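Local coordinates for uncharacterized protein MJ0690 (Methanocaldococcus jannaschii, PDB 3K32), which is a predicted subunit of a tRNA methyltransferase and probably binds ATP through a PP-loop motif, at the interface of chains A and B. Sequence-based numbering; all coordinates share one arbitrary frame. Chains: chain A/B, Uncharacterized protein MJ0690.

Contact 1: the interface of chains A and B. Residues chain A 140-141, 144-145, 148-149; chain B 31, 133, 135.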
# COMPACT_ATOMS: atom_id res chain seq x y z
N GLY A 140 2.44 -1.60 0.07
CA GLY A 140 2.49 -2.20 -1.25
C GLY A 140 3.84 -2.17 -1.92
O GLY A 140 3.96 -2.53 -3.10
N PHE A 141 4.87 -1.77 -1.19
CA PHE A 141 6.18 -1.50 -1.79
C PHE A 141 7.29 -2.41 -1.27
O PHE A 141 7.69 -2.31 -0.11
CB PHE A 141 6.56 -0.04 -1.58
CG PHE A 141 5.67 0.91 -2.32
CD1 PHE A 141 4.44 1.27 -1.81
CD2 PHE A 141 6.05 1.42 -3.55
CE1 PHE A 141 3.62 2.13 -2.51
CE2 PHE A 141 5.24 2.29 -4.24
CZ PHE A 141 4.02 2.64 -3.72
N LYS A 144 13.13 -3.71 -3.16
CA LYS A 144 13.74 -3.18 -4.38
C LYS A 144 13.18 -1.82 -4.79
O LYS A 144 13.91 -0.95 -5.25
CB LYS A 144 13.57 -4.15 -5.55
CG LYS A 144 14.38 -5.40 -5.47
CD LYS A 144 13.86 -6.42 -6.47
CE LYS A 144 14.27 -7.83 -6.08
NZ LYS A 144 13.25 -8.83 -6.49
N THR A 145 11.87 -1.67 -4.63
CA THR A 145 11.16 -0.48 -5.05
C THR A 145 11.46 0.66 -4.09
O THR A 145 11.77 1.77 -4.51
CB THR A 145 9.64 -0.73 -5.08
OG1 THR A 145 9.39 -2.01 -5.68
CG2 THR A 145 8.91 0.35 -5.87
N HIS A 148 14.81 1.79 -4.86
CA HIS A 148 14.81 2.71 -5.99
C HIS A 148 14.30 4.12 -5.65
O HIS A 148 14.83 5.11 -6.15
CB HIS A 148 14.02 2.17 -7.17
CG HIS A 148 13.76 3.21 -8.21
ND1 HIS A 148 12.55 3.87 -8.33
CD2 HIS A 148 14.58 3.76 -9.14
CE1 HIS A 148 12.63 4.75 -9.31
NE2 HIS A 148 13.85 4.71 -9.81
N LEU A 149 13.27 4.19 -4.81
CA LEU A 149 12.56 5.44 -4.55
C LEU A 149 13.30 6.37 -3.59
O LEU A 149 13.23 7.59 -3.71
CB LEU A 149 11.15 5.15 -4.02
CG LEU A 149 10.09 4.66 -5.02
CD1 LEU A 149 8.97 3.94 -4.29
CD2 LEU A 149 9.55 5.79 -5.91
N TYR B 31 7.35 7.61 -11.69
CA TYR B 31 7.33 6.55 -12.70
C TYR B 31 6.60 6.98 -13.95
O TYR B 31 5.65 7.74 -13.89
CB TYR B 31 6.62 5.31 -12.20
CG TYR B 31 7.32 4.57 -11.09
CD1 TYR B 31 8.31 3.67 -11.38
CD2 TYR B 31 6.95 4.74 -9.77
CE1 TYR B 31 8.94 2.97 -10.38
CE2 TYR B 31 7.58 4.05 -8.77
CZ TYR B 31 8.57 3.16 -9.08
OH TYR B 31 9.21 2.46 -8.08
N GLN B 133 9.73 -6.69 -10.32
CA GLN B 133 9.18 -5.89 -9.23
C GLN B 133 7.68 -5.84 -9.40
O GLN B 133 7.19 -5.49 -10.47
CB GLN B 133 9.74 -4.46 -9.23
CG GLN B 133 11.08 -4.29 -8.56
CD GLN B 133 11.53 -2.84 -8.56
OE1 GLN B 133 12.40 -2.45 -9.33
NE2 GLN B 133 10.93 -2.04 -7.71
N ILE B 135 4.34 -4.05 -7.66
CA ILE B 135 4.01 -2.88 -6.84
C ILE B 135 2.51 -2.69 -6.67
O ILE B 135 1.79 -2.59 -7.64
CB ILE B 135 4.56 -1.59 -7.44
CG1 ILE B 135 6.08 -1.68 -7.58
CG2 ILE B 135 4.08 -0.39 -6.60
CD1 ILE B 135 6.69 -0.58 -8.41
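A:Thr145 and B:Gln133 meet in one half of a two-fold symmetric homodimer interface, where helix 143-153 of chain A rests on strand 133-135 and the B:Tyr31 ring of chain B. The patch helps hold the two copies together in the deposited assembly. The chain of B:Gln133 runs out extended (chi2 -178°), which carries its amide to the helix. There B:Gln133 NE2 donates to the hydroxyl OG1 of A:Thr145 at 2.5 Å. The hydroxyl lies in the amide plane, but the bond is bent, with 141° at the hydrogen. The aliphatic part of A:Lys144 lies over the same amide, with CB 3.9 Å from B:Gln133 CD. A:Thr145 turns its methyl CG2 toward B:Ile135 CD1, at 3.5 Å. The other branch of B:Ile135, CG2, lies over the face of the A:Phe141 ring, above CE2, 3.7 Å away. B:Tyr31 reaches in from the other side, and its CE2 packs on A:Leu149 CD2 at 3.9 Å. An alanine in place of B:Gln133 would probably leave the A:Thr145 hydroxyl without this donor and strip A:Lys144 of its packing surface. The site thus joins a polar link to an apolar seam and probably helps the protein pair with its copy.

Contact 2: the interface of chains A and B. Residues chain A 25, 141, 149, 153; chain B 28-29.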
# COMPACT_ATOMS: atom_id res chain seq x y z
N ILE A 25 5.25 10.37 0.41
CA ILE A 25 4.10 9.85 -0.33
C ILE A 25 2.80 10.56 0.09
O ILE A 25 2.00 10.97 -0.75
CB ILE A 25 4.01 8.33 -0.17
CG1 ILE A 25 5.19 7.66 -0.86
CG2 ILE A 25 2.75 7.81 -0.81
CD1 ILE A 25 5.14 6.14 -0.85
N PHE A 141 4.87 -1.77 -1.19
CA PHE A 141 6.18 -1.50 -1.79
C PHE A 141 7.29 -2.41 -1.27
O PHE A 141 7.69 -2.31 -0.11
CB PHE A 141 6.56 -0.04 -1.58
CG PHE A 141 5.67 0.91 -2.32
CD1 PHE A 141 4.44 1.27 -1.81
CD2 PHE A 141 6.05 1.42 -3.55
CE1 PHE A 141 3.62 2.13 -2.51
CE2 PHE A 141 5.24 2.29 -4.24
CZ PHE A 141 4.02 2.64 -3.72
N LEU A 149 13.27 4.19 -4.81
CA LEU A 149 12.56 5.44 -4.55
C LEU A 149 13.30 6.37 -3.59
O LEU A 149 13.23 7.59 -3.71
CB LEU A 149 11.15 5.15 -4.02
CG LEU A 149 10.09 4.66 -5.02
CD1 LEU A 149 8.97 3.94 -4.29
CD2 LEU A 149 9.55 5.79 -5.91
N PHE A 153 14.64 10.23 -4.30
CA PHE A 153 14.13 11.34 -3.51
C PHE A 153 15.14 11.98 -2.56
O PHE A 153 15.11 13.19 -2.34
CB PHE A 153 12.88 10.91 -2.74
CG PHE A 153 11.63 10.93 -3.56
CD1 PHE A 153 10.93 12.11 -3.75
CD2 PHE A 153 11.17 9.78 -4.17
CE1 PHE A 153 9.79 12.14 -4.51
CE2 PHE A 153 10.03 9.80 -4.94
CZ PHE A 153 9.33 10.98 -5.11
N LYS B 28 2.98 10.16 -9.35
CA LYS B 28 3.46 11.03 -8.28
C LYS B 28 4.87 10.64 -7.86
O LYS B 28 5.69 11.50 -7.56
CB LYS B 28 2.54 10.96 -7.06
CG LYS B 28 1.10 11.42 -7.31
CD LYS B 28 1.07 12.83 -7.79
CE LYS B 28 -0.29 13.47 -7.56
NZ LYS B 28 -0.27 14.94 -7.88
N LEU B 29 5.14 9.34 -7.84
CA LEU B 29 6.44 8.86 -7.38
C LEU B 29 7.56 8.93 -8.43
O LEU B 29 8.69 8.52 -8.17
CB LEU B 29 6.32 7.43 -6.84
CG LEU B 29 5.31 7.31 -5.70
CD1 LEU B 29 5.08 5.85 -5.33
CD2 LEU B 29 5.73 8.11 -4.47
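B:Leu29 points its side chain into a group of apolar residues on chain A, and each of its parts meets a different one. The methyl CD1 of B:Leu29 approaches the A:Phe141 ring from the opposite direction and meets it obliquely at its CE2-CZ side, 3.7 Å from A:Phe141 CE2. The other methyl of B:Leu29, CD2, lies 3.7 Å from A:Ile25 CG1, and these two side chains meet at a slant. A:Leu149 comes in at about a right angle and brings its CD2 to 3.7 Å from B:Leu29 CB. The same A:Leu149 methyl also lies against the backbone carbonyl O of B:Leu29. A:Phe153 offers CE2 to the carbonyl O of B:Leu29 at 3.7 Å. At B:Leu29 a chi1 of -58° sets CG opposite the carbonyl carbon, and a chi2 of 172° spreads the two methyls toward their separate partners. An alanine at B:Leu29 is likely to open a gap between A:Phe141 and A:Ile25, which would lose their methyl partners. In the fold, B:Leu29 follows helix 17-28, whose first turn carries the end of the PP-loop motif. B:Leu29 packs against the same helix of chain A, through A:Ile25, and against helix 143-153.

Contact 3: the interface of chains A and B. Residues chain A 111, 144; chain B 124, 127, 132.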
# COMPACT_ATOMS: atom_id res chain seq x y z
N ARG A 111 5.92 -3.57 3.22
CA ARG A 111 5.54 -4.90 2.77
C ARG A 111 6.41 -5.98 3.41
O ARG A 111 5.90 -6.95 3.97
CB ARG A 111 5.66 -5.01 1.25
CG ARG A 111 5.08 -6.32 0.70
CD ARG A 111 5.35 -6.48 -0.79
NE ARG A 111 6.67 -7.05 -1.05
CZ ARG A 111 7.28 -7.01 -2.22
NH1 ARG A 111 6.70 -6.40 -3.26
NH2 ARG A 111 8.49 -7.56 -2.36
N LYS A 144 13.13 -3.71 -3.16
CA LYS A 144 13.74 -3.18 -4.38
C LYS A 144 13.18 -1.82 -4.79
O LYS A 144 13.91 -0.95 -5.25
CB LYS A 144 13.57 -4.15 -5.55
CG LYS A 144 14.38 -5.40 -5.47
CD LYS A 144 13.86 -6.42 -6.47
CE LYS A 144 14.27 -7.83 -6.08
NZ LYS A 144 13.25 -8.83 -6.49
N GLN B 124 6.63 -13.11 -3.16
CA GLN B 124 8.08 -13.29 -3.12
C GLN B 124 8.49 -14.25 -4.20
O GLN B 124 9.52 -14.06 -4.84
CB GLN B 124 8.56 -13.77 -1.74
CG GLN B 124 8.52 -12.68 -0.68
CD GLN B 124 9.35 -11.45 -1.05
OE1 GLN B 124 9.28 -10.41 -0.37
NE2 GLN B 124 10.16 -11.55 -2.11
N GLU B 127 8.32 -12.53 -7.70
CA GLU B 127 9.44 -11.63 -7.93
C GLU B 127 10.77 -12.35 -8.13
O GLU B 127 11.61 -11.92 -8.92
CB GLU B 127 9.57 -10.64 -6.78
CG GLU B 127 8.39 -9.74 -6.61
CD GLU B 127 8.79 -8.51 -5.83
OE1 GLU B 127 9.85 -8.57 -5.18
OE2 GLU B 127 8.07 -7.49 -5.86
N ILE B 132 11.45 -9.79 -11.09
CA ILE B 132 10.54 -8.71 -11.39
C ILE B 132 10.16 -7.94 -10.13
O ILE B 132 10.29 -8.45 -9.00
CB ILE B 132 9.31 -9.30 -12.10
CG1 ILE B 132 9.31 -8.90 -13.57
CG2 ILE B 132 8.01 -8.95 -11.40
CD1 ILE B 132 7.99 -9.15 -14.20
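A:Arg111 and B:Glu127 form the tighter part of this charged contact. Their side chains come from opposite directions and meet through the guanidinium and the carboxylate. NH1 of A:Arg111 donates to OE2 of B:Glu127 at 3.1 Å in a salt bridge and hydrogen bond, with 148° at the hydrogen. The second arm, A:Arg111 NH2, makes a weak bond to B:Glu127 OE1 at 3.3 Å. This is not a flat two-pronged pair, because the guanidinium and carboxylate planes stand 72° apart. The arginine chain is extended up to CD and then bends (chi3 85°), which turns the guanidinium toward helix 120-130 of chain B. The B:Glu127 chain runs out straight beyond CG to meet it.

The looser side belongs to A:Lys144 and B:Gln124. The lysine runs past B:Glu127 in the opposite sense. A:Lys144 NZ forms a long salt bridge to B:Glu127 OE1 at 3.7 Å, and the carbonyl O of B:Ile132 lies farther from this NZ, at 3.9 Å. B:Gln124 OE1 stays 3.6 Å from A:Arg111 NH2, and chain A hides little of B:Gln124 or B:Ile132. With a cation on each side, the carboxylate would probably be kept in its charged form. The NH1 of A:Arg111 meets OE2 from above the carboxylate plane, while OE2 itself is tilted slightly from the guanidinium plane.

Contact 4: the interface of chains A and B. Residues chain A 7, 29, 31, 133, 135; chain B 144-145, 148-149.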
# COMPACT_ATOMS: atom_id res chain seq x y z
N MSE A 7 -5.67 17.69 4.05
CA MSE A 7 -6.20 16.93 5.18
C MSE A 7 -5.04 16.53 6.08
O MSE A 7 -3.94 16.28 5.60
CB MSE A 7 -6.93 15.71 4.67
CG MSE A 7 -7.84 15.06 5.68
SE MSE A 7 -9.52 16.01 5.85
CE MSE A 7 -10.45 14.72 6.99
N LEU A 29 0.03 12.96 -2.21
CA LEU A 29 -1.39 12.62 -2.32
C LEU A 29 -2.28 13.70 -1.69
O LEU A 29 -3.50 13.53 -1.60
CB LEU A 29 -1.67 11.26 -1.68
CG LEU A 29 -0.65 10.15 -1.94
CD1 LEU A 29 -1.16 8.80 -1.45
CD2 LEU A 29 -0.25 10.08 -3.41
N TYR A 31 -2.00 15.12 1.51
CA TYR A 31 -2.09 15.23 2.96
C TYR A 31 -1.14 16.30 3.47
O TYR A 31 -0.18 16.69 2.79
CB TYR A 31 -1.81 13.89 3.65
CG TYR A 31 -2.86 12.85 3.35
CD1 TYR A 31 -4.09 12.86 4.02
CD2 TYR A 31 -2.66 11.88 2.36
CE1 TYR A 31 -5.07 11.93 3.74
CE2 TYR A 31 -3.64 10.93 2.08
CZ TYR A 31 -4.85 10.96 2.77
OH TYR A 31 -5.83 10.04 2.51
N GLN A 133 -8.74 6.53 10.47
CA GLN A 133 -8.13 5.88 9.31
C GLN A 133 -6.67 5.53 9.60
O GLN A 133 -5.88 6.40 9.96
CB GLN A 133 -8.21 6.79 8.09
CG GLN A 133 -9.61 7.06 7.63
CD GLN A 133 -9.65 8.18 6.60
OE1 GLN A 133 -10.24 9.24 6.84
NE2 GLN A 133 -9.01 7.95 5.46
N ILE A 135 -3.28 4.24 7.93
CA ILE A 135 -2.74 4.30 6.57
C ILE A 135 -1.28 3.83 6.53
O ILE A 135 -0.45 4.32 7.28
CB ILE A 135 -2.82 5.75 6.04
CG1 ILE A 135 -4.24 6.30 6.19
CG2 ILE A 135 -2.43 5.80 4.59
CD1 ILE A 135 -4.45 7.65 5.49
N LYS B 144 -12.27 3.55 3.29
CA LYS B 144 -12.60 4.95 3.56
C LYS B 144 -11.53 5.90 3.04
O LYS B 144 -11.84 6.92 2.45
CB LYS B 144 -12.88 5.19 5.05
CG LYS B 144 -14.21 4.62 5.52
CD LYS B 144 -14.00 3.35 6.34
CE LYS B 144 -13.59 3.67 7.77
NZ LYS B 144 -14.72 4.24 8.55
N THR B 145 -10.26 5.57 3.24
CA THR B 145 -9.19 6.43 2.75
C THR B 145 -9.23 6.61 1.22
O THR B 145 -9.04 7.72 0.70
CB THR B 145 -7.81 5.92 3.19
OG1 THR B 145 -7.83 5.72 4.61
CG2 THR B 145 -6.75 6.92 2.84
N HIS B 148 -12.08 8.82 0.07
CA HIS B 148 -11.70 10.22 0.22
C HIS B 148 -10.74 10.71 -0.85
O HIS B 148 -10.89 11.82 -1.35
CB HIS B 148 -11.10 10.49 1.60
CG HIS B 148 -10.30 11.76 1.67
ND1 HIS B 148 -8.93 11.78 1.50
CD2 HIS B 148 -10.67 13.04 1.88
CE1 HIS B 148 -8.49 13.02 1.62
NE2 HIS B 148 -9.53 13.81 1.84
N LEU B 149 -9.75 9.88 -1.18
CA LEU B 149 -8.76 10.25 -2.18
C LEU B 149 -9.36 10.38 -3.58
O LEU B 149 -9.04 11.32 -4.32
CB LEU B 149 -7.60 9.24 -2.19
CG LEU B 149 -6.58 9.32 -1.04
CD1 LEU B 149 -5.75 8.05 -0.96
CD2 LEU B 149 -5.68 10.53 -1.17
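A:Gln133 reaches B:Thr145 because its chain runs extended beyond CG (chi2 169°), and B:Thr145 holds its hydroxyl beside its own backbone N (chi1 -52°). Together these bring A:Gln133 NE2, of the amide, to B:Thr145 OG1, where it donates at 2.7 Å. The threonine oxygen lies in the amide plane, and the bond is fairly straight, with 164° at the hydrogen. The methyl CG2 of B:Thr145 points away from the amide. B:Thr145 CG2 lies 3.3 Å from the hydroxyl OH of A:Tyr31. The same B:Thr145 CG2 is 3.6 Å from A:Ile135 CD1. A:Tyr31 lies at about a right angle to B:Leu149, with A:Tyr31 CE2 3.8 Å from the methyl CD2 of B:Leu149. The imidazole of B:His148 slides past the tyrosine in the opposite sense, and B:His148 ND1 comes to 3.7 Å from A:Tyr31 OH, too long to count as a hydrogen bond. The same CD2 of B:Leu149 also lies 3.7 Å from the backbone O of A:Leu29. The selenomethionine A:Met7 borders B:His148 but is poorly ordered. This is the chain-exchanged twin of the A:Thr145 and B:Gln133 patch. It seats helix 143-153 of chain B on chain A and probably helps the protein form a symmetric dimer.

Contact 1 sits between contacts 2 and 3, about 8 Å from each by the centres of their C-alpha atoms. Contacts 2 and 3 are about 16 Å apart. Contact 1 shares A:Phe141 and A:Leu149 with contact 2 and A:Lys144 with contact 3. These three form a continuous strip that runs from an apolar end to a charged end, with helix 143-153 of chain A in all of them. Contact 4 lies about 21 Å from contact 1 and repeats much of it across the two-fold axis. Each copy thus gives the same helix and receives the other's, as expected of a symmetric dimer.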